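Long-range contacts in extracellular solute-binding protein family 1 (Arthrobacter chlorophenolicus, PDB 4R2F), which binds the disaccharide laminaribiose and probably presents it, as the extracellular solute-binding component, to an ABC-type sugar importer: residues Phe42-Trp47 against Val96-Gly101; Gly101-Gln106 against Asn312-Thr317; Ala114-Val119 against Val147-Gln152; Glu121-Asn126 against Phe328-Leu333. One frame throughout, in Å; residues are numbered along the deposited sequence. Where two conformers were deposited one is given.

Contact 1. Residues Phe42-Trp47 against Val96-Gly101. With BGC (beta-D-glucopyranose), chain B; BGC (beta-D-glucopyranose), chain C.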
# COMPACT_ATOMS: atom_id res chain seq x y z
N PHE A 42 -1.64 16.18 14.13
CA PHE A 42 -1.72 15.38 12.93
C PHE A 42 -0.51 14.48 12.85
O PHE A 42 0.63 14.95 12.84
CB PHE A 42 -1.78 16.30 11.73
CG PHE A 42 -1.83 15.58 10.40
CD1 PHE A 42 -2.80 14.63 10.14
CD2 PHE A 42 -0.95 15.93 9.39
CE1 PHE A 42 -2.84 14.00 8.92
CE2 PHE A 42 -1.00 15.32 8.16
CZ PHE A 42 -1.93 14.34 7.92
N TRP A 43 -0.75 13.17 12.81
CA TRP A 43 0.30 12.20 12.59
C TRP A 43 0.23 11.68 11.16
O TRP A 43 -0.84 11.31 10.68
CB TRP A 43 0.14 11.02 13.55
CG TRP A 43 0.48 11.32 15.00
CD1 TRP A 43 0.73 12.53 15.57
CD2 TRP A 43 0.59 10.35 16.05
NE1 TRP A 43 0.98 12.38 16.92
CE2 TRP A 43 0.91 11.05 17.24
CE3 TRP A 43 0.46 8.96 16.10
CZ2 TRP A 43 1.09 10.41 18.47
CZ3 TRP A 43 0.65 8.31 17.32
CH2 TRP A 43 0.96 9.05 18.50
N ASP A 44 1.40 11.58 10.54
CA ASP A 44 1.54 11.23 9.13
C ASP A 44 2.67 10.20 8.96
O ASP A 44 3.57 10.14 9.80
CB ASP A 44 1.88 12.49 8.33
CG ASP A 44 1.60 12.36 6.81
OD1 ASP A 44 0.75 11.52 6.42
OD2 ASP A 44 2.18 13.13 6.02
N MET A 45 2.63 9.42 7.89
CA MET A 45 3.61 8.36 7.68
C MET A 45 4.68 8.88 6.70
O MET A 45 4.47 9.90 6.02
CB MET A 45 2.92 7.11 7.11
CG MET A 45 1.72 6.57 7.90
SD MET A 45 1.93 6.40 9.68
CE MET A 45 3.07 5.04 9.69
N PRO A 46 5.78 8.14 6.55
CA PRO A 46 6.71 8.46 5.50
C PRO A 46 6.19 7.81 4.23
O PRO A 46 6.53 6.66 3.92
CB PRO A 46 8.04 7.85 5.98
CG PRO A 46 7.79 7.40 7.39
CD PRO A 46 6.32 7.07 7.40
N TRP A 47 5.29 8.50 3.56
CA TRP A 47 4.64 8.01 2.36
C TRP A 47 5.52 7.85 1.12
O TRP A 47 5.30 6.96 0.31
CB TRP A 47 3.37 8.79 2.07
CG TRP A 47 2.29 8.46 3.05
CD1 TRP A 47 1.85 9.23 4.07
CD2 TRP A 47 1.55 7.25 3.12
NE1 TRP A 47 0.87 8.58 4.77
CE2 TRP A 47 0.66 7.36 4.20
CE3 TRP A 47 1.54 6.08 2.36
CZ2 TRP A 47 -0.22 6.35 4.54
CZ3 TRP A 47 0.66 5.08 2.71
CH2 TRP A 47 -0.20 5.22 3.78
N VAL A 96 -5.92 13.67 14.43
CA VAL A 96 -6.08 13.28 13.05
C VAL A 96 -4.84 12.54 12.59
O VAL A 96 -3.72 12.87 12.99
CB VAL A 96 -6.20 14.51 12.13
CG1 VAL A 96 -6.49 14.10 10.69
CG2 VAL A 96 -7.27 15.47 12.64
N SER A 97 -5.02 11.56 11.71
CA SER A 97 -3.89 10.87 11.13
C SER A 97 -4.16 10.21 9.79
O SER A 97 -5.31 9.93 9.41
CB SER A 97 -3.35 9.79 12.11
OG SER A 97 -4.02 8.55 11.98
N THR A 98 -3.06 9.97 9.08
CA THR A 98 -3.01 8.92 8.08
C THR A 98 -2.47 7.68 8.78
O THR A 98 -2.33 7.63 10.00
CB THR A 98 -2.12 9.31 6.89
OG1 THR A 98 -0.76 9.49 7.32
CG2 THR A 98 -2.62 10.56 6.28
N GLY A 99 -2.20 6.64 8.03
CA GLY A 99 -1.68 5.41 8.63
C GLY A 99 -2.07 4.23 7.80
O GLY A 99 -2.19 4.34 6.57
N GLY A 100 -2.29 3.10 8.45
CA GLY A 100 -2.61 1.89 7.77
C GLY A 100 -3.89 2.02 6.97
O GLY A 100 -4.79 2.78 7.32
N GLY A 101 -3.97 1.26 5.88
CA GLY A 101 -5.14 1.27 5.00
C GLY A 101 -6.45 0.94 5.69
O GLY A 101 -7.48 1.44 5.28
C2 BGC B . -0.11 0.82 2.38
C3 BGC B . -1.06 0.85 3.58
C4 BGC B . -0.79 -0.33 4.49
C5 BGC B . 0.68 -0.35 4.89
C6 BGC B . 1.04 -1.59 5.71
C1 BGC B . 1.29 0.90 2.96
O2 BGC B . -0.36 1.91 1.50
O3 BGC B . -2.42 0.82 3.14
O4 BGC B . -1.55 -0.21 5.69
O5 BGC B . 1.52 -0.29 3.73
O6 BGC B . 0.87 -2.82 4.96
C2 BGC C . 3.99 2.26 0.94
C3 BGC C . 3.45 1.61 2.22
C4 BGC C . 4.54 0.71 2.82
C5 BGC C . 5.86 1.50 2.99
C6 BGC C . 6.98 0.68 3.66
C1 BGC C . 5.34 2.94 1.22
O1 BGC C . 5.90 3.47 0.02
O2 BGC C . 3.02 3.20 0.44
O3 BGC C . 2.21 0.92 1.89
O4 BGC C . 4.19 0.16 4.10
O5 BGC C . 6.25 1.94 1.72
O6 BGC C . 7.18 -0.53 2.93
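Thr98 and Asp44 meet through hydroxyl and carboxylate: Thr98 OG1 donates to Asp44 OD1 over 2.7 Å, on the lone pair turned away from the other oxygen. With chi1 at 63° the Thr98 hydroxyl stands between its backbone N and carbonyl carbon, which points it at Asp44. The indole of Trp47 comes in edge-on beside it, with NE1 3.2 Å from Thr98 OG1 and CZ2 3.5 Å from Gly99 O, while Met45 CB rests over one face of the ring, toward its rim. Farther round that rim, Trp47 CZ3 lies 3.5 Å from O2 of the chain B glucose, whose O4 accepts a bond from Gly101 N (2.8 Å, 163° at the hydrogen). With an alanine in place of Trp47, a gap would probably open between Gly99 and the sugar, and Met45 would lose the ring it rests on. These loops leave the C-terminal ends of two parallel neighbouring strands, 40-44 and 96-97, which in the periplasmic-binding-protein fold line the ligand cleft. The strands are laced by Trp43 N to Val96 O (3.0 Å) and Thr98 N to Trp43 O (3.0 Å), with Phe42 packed on Val96 CG1. One shell out, the hydroxyls of Tyr72 and Tyr52 hold Asp44 OD2, and Trp77 and Trp151 meet Trp47 edge-to-face.

Contact 2. Residues Gly101-Gln106 against Asn312-Thr317. With BGC (beta-D-glucopyranose), chain B.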
# COMPACT_ATOMS: atom_id res chain seq x y z
N GLY A 101 -3.97 1.26 5.88
CA GLY A 101 -5.14 1.27 5.00
C GLY A 101 -6.45 0.94 5.69
O GLY A 101 -7.48 1.44 5.28
N PHE A 102 -6.40 0.10 6.73
CA PHE A 102 -7.61 -0.38 7.44
C PHE A 102 -7.67 -0.08 8.91
O PHE A 102 -8.61 -0.44 9.55
CB PHE A 102 -7.75 -1.89 7.21
CG PHE A 102 -7.46 -2.29 5.79
CD1 PHE A 102 -8.36 -1.98 4.79
CD2 PHE A 102 -6.25 -2.86 5.45
CE1 PHE A 102 -8.10 -2.30 3.48
CE2 PHE A 102 -5.98 -3.19 4.15
CZ PHE A 102 -6.90 -2.91 3.17
N GLN A 103 -6.65 0.60 9.40
CA GLN A 103 -6.52 1.06 10.77
C GLN A 103 -7.79 1.77 11.34
O GLN A 103 -8.21 1.53 12.46
CB GLN A 103 -5.31 2.01 10.74
CG GLN A 103 -4.99 2.83 11.94
CD GLN A 103 -3.63 3.49 11.77
OE1 GLN A 103 -2.66 2.84 11.37
NE2 GLN A 103 -3.54 4.77 12.08
N ALA A 104 -8.41 2.62 10.54
CA ALA A 104 -9.62 3.31 10.96
C ALA A 104 -10.74 2.32 11.39
O ALA A 104 -11.52 2.63 12.28
CB ALA A 104 -10.10 4.21 9.85
N PHE A 105 -10.83 1.15 10.76
CA PHE A 105 -11.86 0.18 11.14
C PHE A 105 -11.59 -0.45 12.53
O PHE A 105 -12.52 -0.73 13.25
CB PHE A 105 -12.04 -0.91 10.09
CG PHE A 105 -12.60 -0.40 8.78
CD1 PHE A 105 -13.96 -0.27 8.60
CD2 PHE A 105 -11.74 0.01 7.75
CE1 PHE A 105 -14.45 0.23 7.41
CE2 PHE A 105 -12.23 0.48 6.56
CZ PHE A 105 -13.59 0.60 6.38
N GLN A 106 -10.32 -0.68 12.87
CA GLN A 106 -9.94 -1.21 14.17
C GLN A 106 -10.31 -0.19 15.21
O GLN A 106 -10.93 -0.52 16.22
CB GLN A 106 -8.45 -1.49 14.26
CG GLN A 106 -8.04 -2.20 15.53
CD GLN A 106 -8.91 -3.42 15.82
OE1 GLN A 106 -9.41 -3.60 16.94
NE2 GLN A 106 -9.11 -4.26 14.81
N ASN A 312 -6.57 6.42 3.66
CA ASN A 312 -7.59 7.32 4.19
C ASN A 312 -7.08 8.14 5.37
O ASN A 312 -6.08 7.80 6.00
CB ASN A 312 -8.82 6.49 4.61
CG ASN A 312 -8.46 5.31 5.51
OD1 ASN A 312 -8.21 4.16 5.03
ND2 ASN A 312 -8.39 5.57 6.79
N ILE A 313 -7.75 9.27 5.59
CA ILE A 313 -7.48 10.15 6.70
C ILE A 313 -8.56 9.95 7.71
O ILE A 313 -9.76 9.99 7.37
CB ILE A 313 -7.46 11.64 6.28
CG1 ILE A 313 -6.46 11.86 5.15
CG2 ILE A 313 -7.11 12.55 7.45
CD1 ILE A 313 -6.34 13.30 4.71
N MET A 314 -8.13 9.83 8.96
CA MET A 314 -8.99 9.46 10.04
C MET A 314 -8.88 10.45 11.19
O MET A 314 -7.85 11.10 11.40
CB MET A 314 -8.70 8.00 10.49
CG MET A 314 -7.37 7.71 11.14
SD MET A 314 -6.91 5.97 11.01
CE MET A 314 -6.10 6.00 9.43
N MET A 315 -9.99 10.61 11.87
CA MET A 315 -10.09 11.51 13.01
C MET A 315 -10.34 10.64 14.26
O MET A 315 -10.92 9.57 14.14
CB MET A 315 -11.26 12.51 12.80
CG MET A 315 -11.06 13.58 11.75
SD MET A 315 -12.41 14.77 11.62
CE MET A 315 -13.68 13.67 11.08
N TYR A 316 -9.92 11.12 15.43
CA TYR A 316 -10.00 10.38 16.68
C TYR A 316 -10.78 11.14 17.75
O TYR A 316 -10.82 12.37 17.72
CB TYR A 316 -8.60 10.15 17.24
CG TYR A 316 -7.70 9.32 16.35
CD1 TYR A 316 -7.05 9.88 15.26
CD2 TYR A 316 -7.50 7.98 16.60
CE1 TYR A 316 -6.23 9.12 14.45
CE2 TYR A 316 -6.69 7.21 15.79
CZ TYR A 316 -6.04 7.78 14.72
OH TYR A 316 -5.19 7.00 13.94
N THR A 317 -11.35 10.40 18.71
CA THR A 317 -12.11 11.02 19.79
C THR A 317 -11.25 11.89 20.69
O THR A 317 -11.74 12.85 21.27
CB THR A 317 -12.84 9.99 20.67
OG1 THR A 317 -11.91 9.02 21.15
CG2 THR A 317 -13.97 9.28 19.88
C2 BGC B . -0.11 0.82 2.38
C3 BGC B . -1.06 0.85 3.58
C4 BGC B . -0.79 -0.33 4.49
C5 BGC B . 0.68 -0.35 4.89
C6 BGC B . 1.04 -1.59 5.71
C1 BGC B . 1.29 0.90 2.96
O2 BGC B . -0.36 1.91 1.50
O3 BGC B . -2.42 0.82 3.14
O4 BGC B . -1.55 -0.21 5.69
O5 BGC B . 1.52 -0.29 3.73
O6 BGC B . 0.87 -2.82 4.96
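Gln103 and Tyr316 meet through a weak hydrogen bond: Gln103 NE2 donates to Tyr316 OH over 3.3 Å, with 145° at the hydrogen and the amide and ring planes turned 47° from each other. Stronger partners hold both groups. Gln103 OE1 accepts from the backbone N of Gly100, and the Tyr316 hydroxyl bonds with Ser97 OG, so the amide bridges the glycine loop and the strand.

The sulfur and methyl contacts centre on Met314. Its SD touches Ala104 CB at 3.8 Å and approaches the Ala104 backbone N at 3.7 Å. The extended Gln103 side chain crosses the thioether at about a right angle, with its CG 3.8 Å and its NE2 3.7 Å from Met314 SD. A bend at chi3 of 87° brings Met314 CE round to 3.9 Å from the same Gln103 NE2. A leucine in place of Gln103 would probably leave Gly100 N without its acceptor and free the glycine loop to shift.

Backbone meets side chain at Gly101, which lies against Asn312; a CB on this glycine would run into O3 of the chain B glucose. The helix 103-109 starts just past a sugar-binding loop and leans on strand 306-316. That strand runs opposite to its neighbours 96-97, 113-114 and 145-161, which fits the type II periplasmic-binding-protein fold.

Contact 3. Residues Ala114-Val119 against Val147-Gln152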
# COMPACT_ATOMS: atom_id res chain seq x y z
N ALA A 114 -13.42 9.21 15.41
CA ALA A 114 -14.50 10.19 15.22
C ALA A 114 -15.05 10.10 13.79
O ALA A 114 -14.30 10.25 12.83
CB ALA A 114 -13.99 11.60 15.50
N TYR A 115 -16.36 9.85 13.66
CA TYR A 115 -16.98 9.65 12.35
C TYR A 115 -16.84 10.91 11.53
O TYR A 115 -16.90 12.01 12.07
CB TYR A 115 -18.46 9.23 12.50
CG TYR A 115 -18.61 7.88 13.11
CD1 TYR A 115 -18.25 6.75 12.41
CD2 TYR A 115 -19.06 7.71 14.42
CE1 TYR A 115 -18.33 5.48 12.98
CE2 TYR A 115 -19.16 6.45 15.00
CZ TYR A 115 -18.78 5.34 14.28
OH TYR A 115 -18.84 4.07 14.84
N ALA A 116 -16.64 10.73 10.23
CA ALA A 116 -16.35 11.82 9.31
C ALA A 116 -17.55 12.40 8.58
O ALA A 116 -17.38 13.11 7.58
CB ALA A 116 -15.31 11.34 8.30
N ASP A 117 -18.75 12.15 9.09
CA ASP A 117 -19.98 12.57 8.41
C ASP A 117 -20.02 14.08 8.19
O ASP A 117 -20.44 14.52 7.13
CB ASP A 117 -21.22 12.14 9.19
CG ASP A 117 -21.34 10.63 9.29
OD1 ASP A 117 -20.30 9.95 9.29
OD2 ASP A 117 -22.46 10.12 9.36
N LYS A 118 -19.61 14.86 9.19
CA LYS A 118 -19.63 16.32 9.07
C LYS A 118 -18.61 16.81 8.04
O LYS A 118 -18.84 17.80 7.36
CB LYS A 118 -19.41 16.99 10.44
CG LYS A 118 -20.59 16.93 11.41
CD LYS A 118 -21.63 18.04 11.21
CE LYS A 118 -21.07 19.45 11.43
NZ LYS A 118 -20.70 20.15 10.17
N VAL A 119 -17.46 16.14 7.96
CA VAL A 119 -16.47 16.45 6.91
C VAL A 119 -17.07 16.21 5.55
O VAL A 119 -16.98 17.06 4.67
CB VAL A 119 -15.18 15.60 7.08
CG1 VAL A 119 -14.29 15.69 5.83
CG2 VAL A 119 -14.43 16.04 8.33
N VAL A 147 -16.14 5.99 8.55
CA VAL A 147 -15.03 5.80 9.48
C VAL A 147 -13.80 6.66 9.15
O VAL A 147 -12.96 6.89 10.01
CB VAL A 147 -14.61 4.32 9.64
CG1 VAL A 147 -15.80 3.46 10.02
CG2 VAL A 147 -13.94 3.81 8.40
N ALA A 148 -13.71 7.14 7.91
CA ALA A 148 -12.56 7.91 7.43
C ALA A 148 -12.89 8.47 6.06
O ALA A 148 -13.96 8.18 5.52
CB ALA A 148 -11.31 7.03 7.34
N VAL A 149 -11.96 9.24 5.50
CA VAL A 149 -12.13 9.83 4.16
C VAL A 149 -10.94 9.42 3.28
O VAL A 149 -9.78 9.58 3.69
CB VAL A 149 -12.21 11.36 4.27
CG1 VAL A 149 -12.37 11.99 2.91
CG2 VAL A 149 -13.34 11.78 5.19
N PRO A 150 -11.21 8.91 2.07
CA PRO A 150 -10.08 8.50 1.23
C PRO A 150 -9.17 9.64 0.83
O PRO A 150 -9.66 10.74 0.63
CB PRO A 150 -10.75 7.94 -0.03
CG PRO A 150 -12.07 8.65 -0.09
CD PRO A 150 -12.49 8.76 1.35
N TRP A 151 -7.87 9.39 0.69
CA TRP A 151 -6.97 10.45 0.20
C TRP A 151 -6.03 10.01 -0.91
O TRP A 151 -5.53 10.83 -1.67
CB TRP A 151 -6.21 11.14 1.35
CG TRP A 151 -5.01 10.44 1.92
CD1 TRP A 151 -5.00 9.36 2.76
CD2 TRP A 151 -3.63 10.77 1.69
NE1 TRP A 151 -3.71 8.98 3.05
CE2 TRP A 151 -2.85 9.84 2.42
CE3 TRP A 151 -2.98 11.77 0.96
CZ2 TRP A 151 -1.46 9.89 2.44
CZ3 TRP A 151 -1.61 11.80 0.96
CH2 TRP A 151 -0.85 10.87 1.71
N GLN A 152 -5.78 8.71 -1.02
CA GLN A 152 -5.00 8.18 -2.11
C GLN A 152 -5.19 6.69 -2.20
O GLN A 152 -5.72 6.05 -1.28
CB GLN A 152 -3.49 8.53 -1.98
CG GLN A 152 -2.85 8.32 -0.61
CD GLN A 152 -2.03 7.05 -0.48
OE1 GLN A 152 -2.39 5.99 -0.99
NE2 GLN A 152 -0.93 7.15 0.24
O HOH W 1 -12.46 9.57 10.81
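Where strand 113-114 turns into helix 117-126, the chain settles against the beginning of strand 145-161, and the join is made by small apolar side chains and one water. Val149 lies at its centre. Its CG2 reaches Ala116 CB at 3.7 Å and Val119 CG1 at 4.1 Å, touching the N-cap residue of the helix and a residue of its first turn at once. Chi1 of 180° sets CG2 anti to the carbonyl carbon, and this branch is the one that meets both Ala116 and Val119. At the other end, Tyr115 brings the edge of its ring to Val147, with CE1 4.4 Å from CG1, a looser touch; the phenol itself is held by Glu108.

Both segments lie along one edge of the antiparallel strand 306-316: Ala114 pairs with Met315 and Val149 with Ile313 through backbone hydrogen bonds. Strand 96-97 also pairs with 306-316, giving a set of neighbours that fits the type II periplasmic-binding-protein fold.

No direct hydrogen bond links the two segments. Instead, water 1 donates to Ala114 O at 2.8 Å and to Val147 O, also at 2.8 Å, so two backbone carbonyls facing the same spot are satisfied by a single molecule. The helix start is further fastened to the residue just before Val147: Asp117 OD1 and the backbone of Ala116 both hydrogen-bond with Tyr146.

Contact 4. Residues Glu121-Asn126 against Phe328-Leu333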
# COMPACT_ATOMS: atom_id res chain seq x y z
N GLU A 121 -20.22 16.29 4.70
CA GLU A 121 -21.17 17.40 4.48
C GLU A 121 -20.46 18.66 4.02
O GLU A 121 -20.90 19.30 3.08
CB GLU A 121 -21.93 17.78 5.75
CG GLU A 121 -22.96 16.79 6.27
CD GLU A 121 -23.44 17.16 7.69
OE1 GLU A 121 -23.61 18.36 7.98
OE2 GLU A 121 -23.65 16.24 8.52
N LYS A 122 -19.37 19.03 4.71
CA LYS A 122 -18.62 20.20 4.34
C LYS A 122 -18.04 20.06 2.93
O LYS A 122 -17.99 21.04 2.19
CB LYS A 122 -17.52 20.54 5.36
CG LYS A 122 -18.03 20.97 6.73
CD LYS A 122 -16.86 21.01 7.73
CE LYS A 122 -17.17 21.81 8.98
NZ LYS A 122 -17.19 23.25 8.65
N LEU A 123 -17.61 18.87 2.54
CA LEU A 123 -17.07 18.66 1.20
C LEU A 123 -18.18 18.74 0.14
O LEU A 123 -17.95 19.20 -0.97
CB LEU A 123 -16.38 17.30 1.09
CG LEU A 123 -15.15 17.12 1.98
CD1 LEU A 123 -14.68 15.67 1.91
CD2 LEU A 123 -14.04 18.10 1.62
N LYS A 124 -19.38 18.29 0.49
CA LYS A 124 -20.51 18.45 -0.41
C LYS A 124 -20.83 19.92 -0.63
O LYS A 124 -21.13 20.31 -1.74
CB LYS A 124 -21.74 17.70 0.12
CG LYS A 124 -21.62 16.20 -0.08
CD LYS A 124 -22.80 15.46 0.47
CE LYS A 124 -22.60 13.97 0.29
NZ LYS A 124 -23.76 13.22 0.81
N SER A 125 -20.73 20.73 0.41
CA SER A 125 -21.09 22.15 0.31
C SER A 125 -20.06 22.90 -0.49
O SER A 125 -20.44 23.69 -1.35
CB SER A 125 -21.19 22.83 1.68
OG SER A 125 -22.20 22.24 2.44
N ASN A 126 -18.78 22.66 -0.18
CA ASN A 126 -17.68 23.38 -0.84
C ASN A 126 -17.38 22.86 -2.26
O ASN A 126 -16.66 23.50 -2.99
CB ASN A 126 -16.40 23.50 0.04
CG ASN A 126 -15.48 22.27 -0.01
OD1 ASN A 126 -15.62 21.34 -0.82
ND2 ASN A 126 -14.50 22.27 0.87
N PHE A 328 -9.64 21.00 9.98
CA PHE A 328 -8.31 20.63 9.54
C PHE A 328 -8.44 19.68 8.37
O PHE A 328 -7.75 19.86 7.37
CB PHE A 328 -7.45 19.96 10.62
CG PHE A 328 -6.11 19.49 10.08
CD1 PHE A 328 -5.06 20.38 9.89
CD2 PHE A 328 -5.92 18.17 9.68
CE1 PHE A 328 -3.86 19.98 9.36
CE2 PHE A 328 -4.72 17.75 9.14
CZ PHE A 328 -3.68 18.66 8.97
N VAL A 329 -9.28 18.66 8.51
CA VAL A 329 -9.37 17.62 7.48
C VAL A 329 -9.86 18.23 6.17
O VAL A 329 -9.36 17.88 5.12
CB VAL A 329 -10.23 16.40 7.90
CG1 VAL A 329 -10.49 15.48 6.70
CG2 VAL A 329 -9.57 15.62 9.03
N VAL A 330 -10.82 19.14 6.23
CA VAL A 330 -11.35 19.77 5.01
C VAL A 330 -10.26 20.64 4.36
O VAL A 330 -10.05 20.61 3.12
CB VAL A 330 -12.62 20.58 5.34
CG1 VAL A 330 -13.10 21.38 4.16
CG2 VAL A 330 -13.71 19.64 5.83
N TYR A 331 -9.56 21.39 5.19
CA TYR A 331 -8.43 22.18 4.73
C TYR A 331 -7.39 21.30 4.05
O TYR A 331 -6.91 21.59 2.94
CB TYR A 331 -7.83 22.96 5.92
CG TYR A 331 -6.43 23.47 5.67
CD1 TYR A 331 -6.20 24.70 5.04
CD2 TYR A 331 -5.33 22.72 6.05
CE1 TYR A 331 -4.90 25.16 4.80
CE2 TYR A 331 -4.04 23.16 5.83
CZ TYR A 331 -3.82 24.37 5.21
OH TYR A 331 -2.52 24.75 5.02
N TYR A 332 -7.03 20.19 4.70
CA TYR A 332 -5.93 19.35 4.20
C TYR A 332 -6.34 18.71 2.88
O TYR A 332 -5.58 18.75 1.92
CB TYR A 332 -5.54 18.31 5.23
CG TYR A 332 -4.19 17.63 5.03
CD1 TYR A 332 -3.00 18.29 5.33
CD2 TYR A 332 -4.11 16.30 4.60
CE1 TYR A 332 -1.76 17.67 5.16
CE2 TYR A 332 -2.88 15.65 4.44
CZ TYR A 332 -1.70 16.34 4.72
OH TYR A 332 -0.47 15.74 4.61
N LEU A 333 -7.54 18.15 2.80
CA LEU A 333 -8.01 17.57 1.52
C LEU A 333 -7.97 18.58 0.37
O LEU A 333 -7.64 18.21 -0.76
CB LEU A 333 -9.42 17.02 1.66
CG LEU A 333 -9.52 15.77 2.51
CD1 LEU A 333 -10.98 15.53 2.83
CD2 LEU A 333 -8.91 14.60 1.76
O HOH W 2 -11.87 20.70 0.91
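Two helices cross here near the protein surface, the end of helix 117-126 against the second half of helix 322-335. Their short axes come no nearer than 10.5 Å and cross at -46°, so the direct contacts are all between side chains.

Val330 is the residue in the middle. Its CG2 lies 3.9 Å from Lys122 CB and equally far from Lys122 CD, so the aliphatic part of the lysine runs across the valine at about a right angle before its charged end goes on to a salt bridge with Glu327. The other methyl, Val330 CG1, faces Asn126 ND2 at 3.7 Å and Leu123 CD2 at 4.3 Å. Deeper in, Leu123 CD1 meets Leu333 CD1 at 3.8 Å, the two side chains again crossing nearly square.

Polar groups are joined through water 2, which accepts from Asn126 ND2 at 3.1 Å and donates to Val330 O at 2.9 Å. Chi1 of 84° swings the Asn126 amide over toward Val330; its OD1 accepts from the backbone N of Gln128, which fixes the rotation of the amide and aims ND2 at the water.

On its inner side, helix 322-335 rests on strand 306-316 through Val329, Tyr332 and Leu333; Phe328 and Tyr332 also reach Phe42 and helix 50-61, while Leu123 packs on the loop residues Phe129 and Phe132.

Overall arrangement
From the N terminus, contact 1 closes first, setting strand 40-44 beside 96-97 with the sugar at their ends. Contact 2 opens as it ends, on the shared Gly101, and closes some two hundred residues later when strand 306-316 comes in next to 96-97. Contact 3 nests inside that long loop, bringing residues 147-152 back to 114-119. Contact 4 leaves helix 117-126 before contact 3 is complete and ends beyond strand 306-316, so it crosses both contacts 2 and 3. Strand 306-316 links contacts 1, 2 and 3, and helix 322-335, packed on Phe42, Val96, Ile313, Met315 and Val149, joins contact 4 to them.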